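Local coordinates for Amy13K (Eubacterium rectale DSM 17629, PDB 6B3P), which binds starch oligosaccharides such as maltoheptaose through family 26 carbohydrate-binding modules, and so probably helps a surface-anchored alpha-amylase hold starch in the gut, at residues Ser126-Val132 and Val153-Val159; Gly32-Thr36 and Thr46-Thr50; Met112-Tyr117 and Phe167-Thr173. All coordinates share one frame; numbering follows the deposited sequence.

Contact 1 (Ser126-Val132 and Val153-Val159); sequences SATGAGV and VVYTQDV. With FMT (formic acid), chain T.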
loop_
_atom_site.group_PDB
_atom_site.type_symbol
_atom_site.label_atom_id
_atom_site.label_comp_id
_atom_site.label_asym_id
_atom_site.label_seq_id
_atom_site.Cartn_x
_atom_site.Cartn_y
_atom_site.Cartn_z
ATOM N N SER A 126 10.214 13.633 -9.883
ATOM C CA SER A 126 9.526 14.304 -8.781
ATOM C C SER A 126 9.708 13.565 -7.459
ATOM O O SER A 126 9.242 14.027 -6.416
ATOM C CB SER A 126 8.031 14.442 -9.086
ATOM O OG SER A 126 7.385 13.181 -9.070
ATOM N N ALA A 127 10.389 12.423 -7.504
ATOM C CA ALA A 127 10.502 11.545 -6.343
ATOM C C ALA A 127 11.203 12.210 -5.159
ATOM O O ALA A 127 12.185 12.933 -5.329
ATOM C CB ALA A 127 11.232 10.260 -6.726
ATOM N N THR A 128 10.674 11.962 -3.963
ATOM C CA THR A 128 11.321 12.372 -2.721
ATOM C C THR A 128 11.349 11.188 -1.763
ATOM O O THR A 128 10.467 10.334 -1.795
ATOM C CB THR A 128 10.604 13.560 -2.050
ATOM O OG1 THR A 128 9.287 13.163 -1.648
ATOM C CG2 THR A 128 10.508 14.740 -3.005
ATOM N N GLY A 129 12.368 11.148 -0.913
ATOM C CA GLY A 129 12.567 10.042 0.004
ATOM C C GLY A 129 14.043 9.857 0.302
ATOM O O GLY A 129 14.889 10.508 -0.313
ATOM N N ALA A 130 14.343 8.962 1.240
ATOM C CA ALA A 130 15.695 8.786 1.766
ATOM C C ALA A 130 16.778 8.718 0.692
ATOM O O ALA A 130 17.782 9.427 0.769
ATOM C CB ALA A 130 15.748 7.527 2.618
ATOM N N GLY A 131 16.565 7.877 -0.314
ATOM C CA GLY A 131 17.608 7.549 -1.268
ATOM C C GLY A 131 17.643 8.335 -2.564
ATOM O O GLY A 131 18.510 8.076 -3.400
ATOM N N VAL A 132 16.730 9.284 -2.756
ATOM C CA VAL A 132 16.690 9.995 -4.033
ATOM C C VAL A 132 17.922 10.893 -4.160
ATOM O O VAL A 132 18.339 11.534 -3.194
ATOM C CB VAL A 132 15.373 10.829 -4.226
ATOM C CG1 VAL A 132 14.140 9.967 -3.918
ATOM C CG2 VAL A 132 15.357 12.147 -3.419
ATOM N N VAL A 153 11.185 3.021 4.803
ATOM C CA VAL A 153 11.503 4.051 3.826
ATOM C C VAL A 153 10.229 4.385 3.058
ATOM O O VAL A 153 9.417 3.504 2.769
ATOM C CB VAL A 153 12.623 3.613 2.854
ATOM C CG1 VAL A 153 12.167 2.450 1.984
ATOM C CG2 VAL A 153 13.076 4.790 1.995
ATOM N N VAL A 154 10.061 5.664 2.742
ATOM C CA VAL A 154 8.885 6.142 2.028
ATOM C C VAL A 154 9.310 6.953 0.814
ATOM O O VAL A 154 10.031 7.944 0.943
ATOM C CB VAL A 154 7.984 7.016 2.930
ATOM C CG1 VAL A 154 6.749 7.494 2.164
ATOM C CG2 VAL A 154 7.576 6.251 4.182
ATOM N N TYR A 155 8.861 6.521 -0.361
ATOM C CA TYR A 155 9.108 7.250 -1.598
ATOM C C TYR A 155 7.811 7.819 -2.161
ATOM O O TYR A 155 6.848 7.090 -2.394
ATOM C CB TYR A 155 9.793 6.347 -2.623
ATOM C CG TYR A 155 11.215 6.026 -2.238
ATOM C CD1 TYR A 155 12.198 7.004 -2.286
ATOM C CD2 TYR A 155 11.574 4.755 -1.814
ATOM C CE1 TYR A 155 13.498 6.726 -1.925
ATOM C CE2 TYR A 155 12.872 4.466 -1.453
ATOM C CZ TYR A 155 13.830 5.453 -1.510
ATOM O OH TYR A 155 15.125 5.163 -1.149
ATOM N N THR A 156 7.808 9.133 -2.367
ATOM C CA THR A 156 6.641 9.854 -2.858
ATOM C C THR A 156 6.886 10.367 -4.266
ATOM O O THR A 156 7.912 10.991 -4.520
ATOM C CB THR A 156 6.300 11.046 -1.945
ATOM O OG1 THR A 156 6.104 10.584 -0.603
ATOM C CG2 THR A 156 5.043 11.759 -2.427
ATOM N N GLN A 157 5.940 10.120 -5.170
ATOM C CA GLN A 157 6.035 10.603 -6.547
ATOM C C GLN A 157 4.756 11.308 -6.978
ATOM O O GLN A 157 3.686 11.061 -6.422
ATOM C CB GLN A 157 6.318 9.449 -7.510
ATOM C CG GLN A 157 7.506 8.584 -7.136
ATOM C CD GLN A 157 7.709 7.442 -8.108
ATOM O OE1 GLN A 157 8.273 7.624 -9.186
ATOM N NE2 GLN A 157 7.242 6.255 -7.735
ATOM N N ASP A 158 4.873 12.180 -7.975
ATOM C CA ASP A 158 3.712 12.852 -8.547
ATOM C C ASP A 158 2.985 11.954 -9.543
ATOM O O ASP A 158 1.811 12.176 -9.845
ATOM C CB ASP A 158 4.126 14.154 -9.235
ATOM C CG ASP A 158 4.659 15.186 -8.258
ATOM O OD1 ASP A 158 4.622 14.929 -7.037
ATOM O OD2 ASP A 158 5.109 16.261 -8.707
ATOM N N VAL A 159 3.691 10.944 -10.047
ATOM C CA VAL A 159 3.130 10.023 -11.027
ATOM C C VAL A 159 3.309 8.577 -10.582
ATOM O O VAL A 159 4.128 8.274 -9.713
ATOM C CB VAL A 159 3.773 10.214 -12.419
ATOM C CG1 VAL A 159 3.543 11.638 -12.919
ATOM C CG2 VAL A 159 5.268 9.883 -12.385
HETATM C C FMT T . 11.943 8.506 4.066
HETATM O O1 FMT T . 11.318 7.698 4.750
HETATM O O2 FMT T . 12.326 8.232 2.930
HETATM O O HOH W 1 6.518 13.832 -5.178
HETATM O O HOH W 2 8.662 10.286 0.815
#

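Contact 2 (Gly32-Thr36 and Thr46-Thr50); sequences GKTMT and TMHLT. With FMT (formic acid), chain S.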
loop_
_atom_site.group_PDB
_atom_site.type_symbol
_atom_site.label_atom_id
_atom_site.label_comp_id
_atom_site.label_asym_id
_atom_site.label_seq_id
_atom_site.Cartn_x
_atom_site.Cartn_y
_atom_site.Cartn_z
ATOM N N GLY A 32 -17.895 -6.130 6.317
ATOM C CA GLY A 32 -16.734 -6.123 5.443
ATOM C C GLY A 32 -15.480 -5.649 6.150
ATOM O O GLY A 32 -15.317 -5.870 7.349
ATOM N N LYS A 33 -14.596 -4.992 5.402
ATOM C CA LYS A 33 -13.304 -4.568 5.931
ATOM C C LYS A 33 -13.292 -3.096 6.329
ATOM O O LYS A 33 -13.624 -2.219 5.532
ATOM C CB LYS A 33 -12.203 -4.827 4.904
ATOM C CG LYS A 33 -10.811 -4.590 5.450
ATOM C CD LYS A 33 -9.744 -5.081 4.496
ATOM C CE LYS A 33 -8.359 -4.939 5.105
ATOM N NZ LYS A 33 -7.285 -5.329 4.153
ATOM N N THR A 34 -12.889 -2.838 7.569
ATOM C CA THR A 34 -12.805 -1.476 8.088
ATOM C C THR A 34 -11.789 -0.666 7.296
ATOM O O THR A 34 -10.691 -1.141 7.006
ATOM C CB THR A 34 -12.411 -1.455 9.583
ATOM O OG1 THR A 34 -13.348 -2.232 10.338
ATOM C CG2 THR A 34 -12.386 -0.022 10.129
ATOM N N MET A 35 -12.171 0.557 6.945
ATOM C CA MET A 35 -11.300 1.462 6.207
ATOM C C MET A 35 -10.574 2.386 7.176
ATOM O O MET A 35 -11.189 2.985 8.060
ATOM C CB MET A 35 -12.112 2.268 5.193
ATOM C CG MET A 35 -13.017 1.409 4.325
ATOM S SD MET A 35 -13.984 2.340 3.128
ATOM C CE MET A 35 -12.725 2.779 1.934
ATOM N N THR A 36 -9.260 2.494 7.002
ATOM C CA THR A 36 -8.417 3.265 7.911
ATOM C C THR A 36 -8.265 4.697 7.415
ATOM O O THR A 36 -8.220 4.941 6.210
ATOM C CB THR A 36 -7.020 2.621 8.062
ATOM O OG1 THR A 36 -7.165 1.247 8.439
ATOM C CG2 THR A 36 -6.186 3.349 9.115
ATOM N N THR A 46 -9.347 4.611 3.737
ATOM C CA THR A 46 -8.762 3.753 2.714
ATOM C C THR A 46 -8.705 2.300 3.164
ATOM O O THR A 46 -8.382 2.014 4.317
ATOM C CB THR A 46 -7.331 4.217 2.350
ATOM O OG1 THR A 46 -7.376 5.551 1.831
ATOM C CG2 THR A 46 -6.698 3.292 1.311
ATOM N N MET A 47 -9.022 1.391 2.244
ATOM C CA MET A 47 -8.815 -0.039 2.461
ATOM C C MET A 47 -8.099 -0.650 1.264
ATOM O O MET A 47 -8.295 -0.225 0.122
ATOM C CB MET A 47 -10.142 -0.767 2.707
ATOM C CG MET A 47 -11.115 -0.757 1.529
ATOM S SD MET A 47 -10.871 -2.120 0.368
ATOM C CE MET A 47 -11.522 -3.498 1.306
ATOM N N HIS A 48 -7.261 -1.642 1.542
ATOM C CA HIS A 48 -6.583 -2.407 0.507
ATOM C C HIS A 48 -7.042 -3.852 0.569
ATOM O O HIS A 48 -7.425 -4.347 1.629
ATOM C CB HIS A 48 -5.065 -2.328 0.670
ATOM C CG HIS A 48 -4.508 -0.958 0.456
ATOM N ND1 HIS A 48 -4.002 -0.542 -0.756
ATOM C CD2 HIS A 48 -4.382 0.094 1.298
ATOM C CE1 HIS A 48 -3.587 0.707 -0.650
ATOM N NE2 HIS A 48 -3.805 1.116 0.587
ATOM N N LEU A 49 -7.000 -4.526 -0.572
ATOM C CA LEU A 49 -7.448 -5.906 -0.649
ATOM C C LEU A 49 -6.849 -6.609 -1.853
ATOM O O LEU A 49 -6.606 -5.993 -2.891
ATOM C CB LEU A 49 -8.976 -5.969 -0.725
ATOM C CG LEU A 49 -9.626 -7.311 -0.376
ATOM C CD1 LEU A 49 -9.551 -7.579 1.124
ATOM C CD2 LEU A 49 -11.068 -7.345 -0.858
ATOM N N THR A 50 -6.602 -7.904 -1.690
ATOM C CA THR A 50 -6.269 -8.776 -2.803
ATOM C C THR A 50 -7.526 -9.538 -3.164
ATOM O O THR A 50 -8.131 -10.176 -2.301
ATOM C CB THR A 50 -5.142 -9.773 -2.462
ATOM O OG1 THR A 50 -3.957 -9.059 -2.092
ATOM C CG2 THR A 50 -4.840 -10.682 -3.662
HETATM C C FMT S . -6.076 -1.682 4.815
HETATM O O1 FMT S . -6.925 -2.230 4.130
HETATM O O2 FMT S . -5.042 -1.251 4.317
HETATM O O HOH W 3 -8.232 -0.436 6.805
#

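Contact 3 (Met112-Tyr117 and Phe167-Thr173); sequences MGSTIY and FNNNNGT. With EDO (1,2-ethanediol), chain G.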
loop_
_atom_site.group_PDB
_atom_site.type_symbol
_atom_site.label_atom_id
_atom_site.label_comp_id
_atom_site.label_asym_id
_atom_site.label_seq_id
_atom_site.Cartn_x
_atom_site.Cartn_y
_atom_site.Cartn_z
ATOM N N MET A 112 22.815 -7.355 10.803
ATOM C CA MET A 112 23.603 -6.564 9.865
ATOM C C MET A 112 23.798 -5.154 10.421
ATOM O O MET A 112 24.079 -4.212 9.678
ATOM C CB MET A 112 22.931 -6.519 8.489
ATOM C CG MET A 112 21.526 -5.947 8.492
ATOM S SD MET A 112 20.724 -6.080 6.879
ATOM C CE MET A 112 21.559 -4.790 5.955
ATOM N N GLY A 113 23.646 -5.022 11.737
ATOM C CA GLY A 113 23.896 -3.769 12.426
ATOM C C GLY A 113 22.651 -2.926 12.618
ATOM O O GLY A 113 21.534 -3.402 12.412
ATOM N N SER A 114 22.849 -1.670 13.012
ATOM C CA SER A 114 21.746 -0.770 13.336
ATOM C C SER A 114 21.730 0.451 12.416
ATOM O O SER A 114 20.838 1.297 12.508
ATOM C CB SER A 114 21.836 -0.330 14.799
ATOM O OG SER A 114 23.006 0.437 15.035
ATOM N N THR A 115 22.725 0.537 11.535
ATOM C CA THR A 115 22.779 1.583 10.521
ATOM C C THR A 115 22.376 0.997 9.177
ATOM O O THR A 115 23.152 0.277 8.546
ATOM C CB THR A 115 24.177 2.212 10.414
ATOM O OG1 THR A 115 25.164 1.180 10.290
ATOM C CG2 THR A 115 24.475 3.061 11.643
ATOM N N ILE A 116 21.156 1.311 8.751
ATOM C CA ILE A 116 20.585 0.743 7.536
ATOM C C ILE A 116 20.368 1.826 6.487
ATOM O O ILE A 116 20.004 2.958 6.811
ATOM C CB ILE A 116 19.244 0.035 7.823
ATOM C CG1 ILE A 116 19.393 -0.944 8.994
ATOM C CG2 ILE A 116 18.735 -0.686 6.578
ATOM C CD1 ILE A 116 20.404 -2.053 8.757
ATOM N N TYR A 117 20.596 1.461 5.230
ATOM C CA TYR A 117 20.444 2.373 4.105
ATOM C C TYR A 117 19.456 1.812 3.089
ATOM O O TYR A 117 19.260 0.600 3.005
ATOM C CB TYR A 117 21.792 2.616 3.421
ATOM C CG TYR A 117 22.829 3.281 4.293
ATOM C CD1 TYR A 117 23.605 2.538 5.174
ATOM C CD2 TYR A 117 23.046 4.650 4.223
ATOM C CE1 TYR A 117 24.559 3.142 5.969
ATOM C CE2 TYR A 117 23.998 5.264 5.010
ATOM C CZ TYR A 117 24.752 4.505 5.882
ATOM O OH TYR A 117 25.703 5.111 6.669
ATOM N N PHE A 167 18.043 -2.575 0.161
ATOM C CA PHE A 167 18.376 -2.288 1.552
ATOM C C PHE A 167 19.772 -2.830 1.841
ATOM O O PHE A 167 20.133 -3.897 1.353
ATOM C CB PHE A 167 17.346 -2.901 2.503
ATOM C CG PHE A 167 15.991 -2.247 2.433
ATOM C CD1 PHE A 167 15.725 -1.096 3.159
ATOM C CD2 PHE A 167 14.986 -2.782 1.643
ATOM C CE1 PHE A 167 14.481 -0.492 3.100
ATOM C CE2 PHE A 167 13.741 -2.180 1.579
ATOM C CZ PHE A 167 13.489 -1.035 2.309
ATOM N N ASN A 168 20.558 -2.092 2.623
ATOM C CA ASN A 168 21.935 -2.487 2.911
ATOM C C ASN A 168 22.478 -1.805 4.164
ATOM O O ASN A 168 21.827 -0.928 4.731
ATOM C CB ASN A 168 22.841 -2.167 1.718
ATOM C CG ASN A 168 23.020 -0.676 1.503
ATOM O OD1 ASN A 168 23.836 -0.034 2.164
ATOM N ND2 ASN A 168 22.264 -0.119 0.565
ATOM N N ASN A 169 23.674 -2.216 4.585
ATOM C CA ASN A 169 24.329 -1.633 5.755
ATOM C C ASN A 169 25.626 -0.906 5.407
ATOM O O ASN A 169 26.370 -0.500 6.300
ATOM C CB ASN A 169 24.611 -2.716 6.806
ATOM C CG ASN A 169 25.543 -3.808 6.299
ATOM O OD1 ASN A 169 26.053 -3.747 5.180
ATOM N ND2 ASN A 169 25.772 -4.816 7.136
ATOM N N ASN A 170 25.880 -0.732 4.113
ATOM C CA ASN A 170 27.119 -0.117 3.643
ATOM C C ASN A 170 28.342 -0.843 4.192
ATOM O O ASN A 170 29.332 -0.213 4.565
ATOM C CB ASN A 170 27.167 1.359 4.043
ATOM C CG ASN A 170 28.219 2.139 3.277
ATOM O OD1 ASN A 170 28.670 1.716 2.212
ATOM N ND2 ASN A 170 28.617 3.286 3.815
ATOM N N ASN A 171 28.269 -2.170 4.249
ATOM C CA ASN A 171 29.347 -2.962 4.827
ATOM C C ASN A 171 29.270 -4.429 4.410
ATOM O O ASN A 171 29.522 -5.328 5.212
ATOM C CB ASN A 171 29.315 -2.849 6.356
ATOM C CG ASN A 171 30.622 -3.267 7.006
ATOM O OD1 ASN A 171 31.691 -3.175 6.399
ATOM N ND2 ASN A 171 30.542 -3.731 8.251
ATOM N N GLY A 172 28.910 -4.661 3.150
ATOM C CA GLY A 172 28.948 -5.994 2.575
ATOM C C GLY A 172 27.644 -6.770 2.611
ATOM O O GLY A 172 27.560 -7.855 2.033
ATOM N N THR A 173 26.631 -6.224 3.281
ATOM C CA THR A 173 25.330 -6.885 3.370
ATOM C C THR A 173 24.254 -6.056 2.673
ATOM O O THR A 173 24.064 -4.880 2.976
ATOM C CB THR A 173 24.916 -7.136 4.836
ATOM O OG1 THR A 173 25.945 -7.870 5.508
ATOM C CG2 THR A 173 23.611 -7.927 4.907
HETATM C C1 EDO G . 28.565 -2.536 0.160
HETATM O O1 EDO G . 28.526 -1.275 0.840
HETATM C C2 EDO G . 27.365 -3.385 0.569
HETATM O O2 EDO G . 26.778 -2.857 1.765
HETATM O O HOH W 4 28.079 3.448 6.883
#

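Contact 1 (Ser126-Val132 and Val153-Val159)
Y155 turns its ring against the loop 126-132, and the tight part of the contact gathers around it. With CG anti to the carbonyl carbon (chi1 -70°), the ring reaches across to the loop, where CD1 lies 3.8 Å from G129 CA. V132 CG1 meets the ring edge at CE1. Two glycines make this fit possible: a CB at G129 would collide with Y155 CD1 and V154 O, and one at G131 with Y155 OH. The backbone angles of G129 alone would also jam a CB against the preceding carbonyl. G131 N, within the type I turn G129-V132, gives the phenol oxygen a weak, bent bond; N118 of strand 116-121 is its stronger partner. Beside the ring, T128 and T156 form a single antiparallel hydrogen-bonded pair, with T128 N to T156 O and T156 N to T128 O both 3.0 Å. The loop is thereby added to strand 150-157 on the side away from strand 101-108. D158 N makes a firm end point, donating to S126 OG over 2.9 Å, nearly straight at 167°; D124 also bonds this hydroxyl.

The solvent side is looser. The T128 and T156 side chains run alongside each other, and a water there links T128 O, V154 O (2.7 Å) and T156 OG1. Where direct pairing stops, a formic acid molecule, probably from the crystallisation liquor, accepts from A130 N (2.7 Å to its O2) and from V154 N. Main-chain pairing thus does most of the holding, beside a Y155 ring that leaves no room for a CB at G129 or G131.

Contact 2 (Gly32-Thr36 and Thr46-Thr50)
The beta hairpin of strands 33-37 and 44-50, part of the first starch-binding module, is joined here by main-chain bonds at one end and by a lysine at the other. T36 and T46 form an antiparallel hydrogen-bonded pair, T46 N lying 2.7 Å from T36 O and T36 N 2.9 Å from T46 O. From there the strands diverge: the backbone of K33 turns to A17 and that of M47 to I5, on strands to either side. K33 spans the gap with a fully extended chain. Its CG is anti to the backbone N (chi1 -172°), and NZ ends 2.7 Å from H48 O, approaching at a C=O...N angle of 159°. A formic acid molecule, probably from the crystallisation liquor, sits in the same gap. Its O1 takes an almost straight bond from H48 N (2.7 Å, 176°) and a weak one from K33 NZ, while its O2 lies at the edge of the H48 ring, whose NE2 bonds S186.

Beneath the lysine, M47 bends at chi2 and chi3 until its CE touches K33 CB at 3.9 Å. M35 meets the other part of this methionine, CE against M47 CG at 3.9 Å, and both sulfur chains also pack on I5 of strand 2-8. On the outer side a water joins T34 O to T36 OG1, 2.6 Å from each. The lysine therefore works with both its parts: its methylenes lie against the CE methyl of M47, and the ammonium is held mainly by H48 O and only weakly by the formic acid, which would help balance its charge only if ionised.

Contact 3 (Met112-Tyr117 and Phe167-Thr173)
N169 and M112 both hold CG between the backbone N and the carbonyl carbon (chi1 61° and 58°): in N169 this turns the amide to M112 O, and in M112 it sends the chain toward N168 and T173. The N169 amide directs ND2 at M112 O, 3.1 Å away, with the oxygen lying in the amide plane. On the other side OD1 accepts from T173 N (3.2 Å) and weakly from N171 N, so both ends of the amide are engaged and its rotation is fixed. M112, bent at chi3, brings CE to 3.6 Å from N168 C and to 3.9 Å from T173 CG2. Replacing N169 by an alanine would probably leave M112 O without this donor and T173 N without its acceptor, setting the 169-173 loop freer to move.

The contact sits at one end of neighbouring antiparallel strands 116-121 and 163-168; the first also carries the glycan-pocket residues Y119 and W121. Y117 and N168 are their hydrogen-bonded pair, Y117 N lying 2.7 Å from N168 O. N168 OD1 forms an Asx turn, accepting from N170 N on a lone pair at 2.9 Å, while ND2 bonds P137 O, next to the pocket tryptophan W136. The Y117 ring and N168 amide planes are 3° apart, the groups crossing obliquely with N168 OD1 nearest Y117 CB; N170 CB lies 3.7 Å from Y117 CE1. Farther out, a water joins Y117 OH to N170 ND2.

Contacts 1 and 3 belong to the second starch-binding module, contact 2 to the first, on the opposite side of the chain's centre. Along the chain contact 1 is nested within the loop that contact 3 closes, and the two touch through V153 CG1 and F167 CZ, 3.7 Å apart; contact 2 reaches neither. Each has one hydrogen-bonded antiparallel pair and both a buried and an exposed part. Contact 1 buries Y155 against glycines and exposes T128 and D158; contact 2 buries M35 and M47 beside an exposed K33; contact 3 buries M112 and F167, while N168 and N169 accept from backbone N-H groups of a loop exposed at N170. Contact 3 lies nearest to bound glucose, about 7 Å from the N168 side chain.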